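Local coordinates for protein Tox3 (Phaeosphaeria nodorum, PDB 6WES) that probably acts as a secreted necrotrophic effector of a wheat-infecting fungus, promoting disease in host plants that carry the susceptibility gene Snn3, at residues V47-A52 and A71-T76. Residues are numbered along the deposited sequence; the frame is centred on the assembly and turned at random.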
loop_
_atom_site.group_PDB
_atom_site.type_symbol
_atom_site.label_atom_id
_atom_site.label_comp_id
_atom_site.label_asym_id
_atom_site.label_seq_id
_atom_site.Cartn_x
_atom_site.Cartn_y
_atom_site.Cartn_z
ATOM N N VAL A 47 9.013 -0.781 -12.892
ATOM C CA VAL A 47 8.234 0.062 -11.990
ATOM C C VAL A 47 8.952 0.144 -10.648
ATOM O O VAL A 47 9.391 -0.881 -10.106
ATOM C CB VAL A 47 6.814 -0.509 -11.821
ATOM C CG1 VAL A 47 6.033 0.256 -10.780
ATOM C CG2 VAL A 47 6.064 -0.498 -13.161
ATOM N N THR A 48 9.067 1.351 -10.106
ATOM C CA THR A 48 9.548 1.537 -8.737
ATOM C C THR A 48 8.410 2.109 -7.904
ATOM O O THR A 48 7.970 3.241 -8.145
ATOM C CB THR A 48 10.739 2.496 -8.721
ATOM O OG1 THR A 48 11.833 1.898 -9.439
ATOM C CG2 THR A 48 11.209 2.823 -7.282
ATOM N N TRP A 49 7.953 1.352 -6.914
ATOM C CA TRP A 49 6.987 1.863 -5.939
ATOM C C TRP A 49 7.751 2.521 -4.799
ATOM O O TRP A 49 8.810 2.013 -4.376
ATOM C CB TRP A 49 6.169 0.716 -5.342
ATOM C CG TRP A 49 5.288 -0.046 -6.303
ATOM C CD1 TRP A 49 5.590 -1.208 -6.941
ATOM C CD2 TRP A 49 3.940 0.275 -6.665
ATOM N NE1 TRP A 49 4.513 -1.639 -7.681
ATOM C CE2 TRP A 49 3.491 -0.744 -7.526
ATOM C CE3 TRP A 49 3.071 1.319 -6.329
ATOM C CZ2 TRP A 49 2.203 -0.756 -8.056
ATOM C CZ3 TRP A 49 1.783 1.300 -6.848
ATOM C CH2 TRP A 49 1.371 0.273 -7.708
ATOM N N SER A 50 7.204 3.606 -4.259
ATOM C CA SER A 50 7.844 4.261 -3.123
ATOM C C SER A 50 6.799 4.821 -2.168
ATOM O O SER A 50 5.637 5.031 -2.525
ATOM C CB SER A 50 8.809 5.360 -3.567
ATOM O OG SER A 50 8.108 6.360 -4.278
ATOM N N ASN A 51 7.234 5.051 -0.931
ATOM C CA ASN A 51 6.363 5.607 0.095
ATOM C C ASN A 51 6.040 7.064 -0.208
ATOM O O ASN A 51 6.934 7.861 -0.526
ATOM C CB ASN A 51 7.101 5.564 1.439
ATOM C CG ASN A 51 6.288 6.191 2.568
ATOM O OD1 ASN A 51 5.079 6.004 2.650
ATOM N ND2 ASN A 51 6.955 6.929 3.437
ATOM N N ALA A 52 4.761 7.422 -0.111
ATOM C CA ALA A 52 4.354 8.813 0.024
ATOM C C ALA A 52 3.781 9.122 1.401
ATOM O O ALA A 52 3.993 10.222 1.908
ATOM C CB ALA A 52 3.360 9.209 -1.084
ATOM N N ALA A 71 -0.652 -6.534 -18.340
ATOM C CA ALA A 71 -1.448 -5.318 -18.339
ATOM C C ALA A 71 -1.572 -4.701 -16.956
ATOM O O ALA A 71 -2.331 -3.750 -16.780
ATOM C CB ALA A 71 -2.829 -5.596 -18.939
ATOM N N SER A 72 -0.864 -5.229 -15.966
ATOM C CA SER A 72 -1.026 -4.737 -14.611
ATOM C C SER A 72 0.152 -5.201 -13.769
ATOM O O SER A 72 0.860 -6.144 -14.124
ATOM C CB SER A 72 -2.297 -5.326 -13.997
ATOM O OG SER A 72 -2.154 -6.730 -13.847
ATOM N N THR A 73 0.323 -4.558 -12.613
ATOM C CA THR A 73 1.222 -5.078 -11.585
ATOM C C THR A 73 0.689 -4.620 -10.238
ATOM O O THR A 73 0.113 -3.536 -10.122
ATOM C CB THR A 73 2.681 -4.662 -11.843
ATOM O OG1 THR A 73 3.542 -5.367 -10.941
ATOM C CG2 THR A 73 2.885 -3.175 -11.656
ATOM N N THR A 74 0.859 -5.460 -9.222
ATOM C CA THR A 74 0.268 -5.220 -7.909
ATOM C C THR A 74 1.336 -5.358 -6.836
ATOM O O THR A 74 2.293 -6.116 -6.994
ATOM C CB THR A 74 -0.874 -6.221 -7.585
ATOM O OG1 THR A 74 -1.936 -6.135 -8.561
ATOM C CG2 THR A 74 -1.487 -5.941 -6.232
ATOM N N ILE A 75 1.196 -4.575 -5.771
ATOM C CA ILE A 75 2.135 -4.602 -4.653
ATOM C C ILE A 75 1.341 -4.455 -3.363
ATOM O O ILE A 75 0.215 -3.974 -3.372
ATOM C CB ILE A 75 3.175 -3.468 -4.822
ATOM C CG1 ILE A 75 4.460 -3.748 -4.026
ATOM C CG2 ILE A 75 2.601 -2.122 -4.464
ATOM C CD1 ILE A 75 5.324 -4.878 -4.641
ATOM N N THR A 76 1.926 -4.875 -2.243
ATOM C CA THR A 76 1.313 -4.654 -0.936
ATOM C C THR A 76 2.177 -3.681 -0.145
ATOM O O THR A 76 3.378 -3.924 0.042
ATOM C CB THR A 76 1.162 -5.984 -0.188
ATOM O OG1 THR A 76 0.303 -6.853 -0.947
ATOM C CG2 THR A 76 0.589 -5.762 1.220
HETATM O O HOH W 1 4.196 -4.424 -8.481
#
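Trp49 and Ile75 face each other from two strands of the SnTox3 beta barrel, with their CA atoms 8.2 Å apart. The strand portions 47-51 and 72-76 run roughly parallel, with axes 9.7 Å apart at closest approach and 29° between their directions. They are not neighbours in the sheet. Strand 45-53 lies between strands 23-36 and 63-66, whereas strand 72-85 lies between 57-59 and 92-105. The contact joins two separated parts of the strand order by side-chain packing across the interior of the barrel. This chain is the C-terminal part of the protein and probably corresponds to the effector without its pro-domain.

The main contact is a CH-pi interaction. Ile75 CG2 sits over the five-membered ring of Trp49, 3.5 Å from its centroid and 15° off the ring normal. With CG1 anti to the backbone N (chi1 -158°), CG2 takes the place between the backbone N and the carbonyl carbon, and it is this branch that lies over the indole. Val47 CG1, from the indole's own strand, lies over the opposite face, offset toward the rim. The ring thus has an aliphatic group on each face. At the ring edge, Trp49 CZ2 lies 4.0 Å from Thr73 O. Val47 and Thr73 meet more loosely through their CG2 methyls, at 4.4 Å. Around the indole, Phe102 and Leu104 of strand 92-105 and Val29 and Ala31 of strand 23-36 add further packing, and Thr73 also touches Val64 and Val66.

The polar edge of the buried indole is satisfied by a bridging water. Trp49 NE1 donates to this water over 2.9 Å. The same water is hydrogen-bonded to Thr73 OG1 at 2.7 Å and donates a weak bond to the backbone Thr74 O.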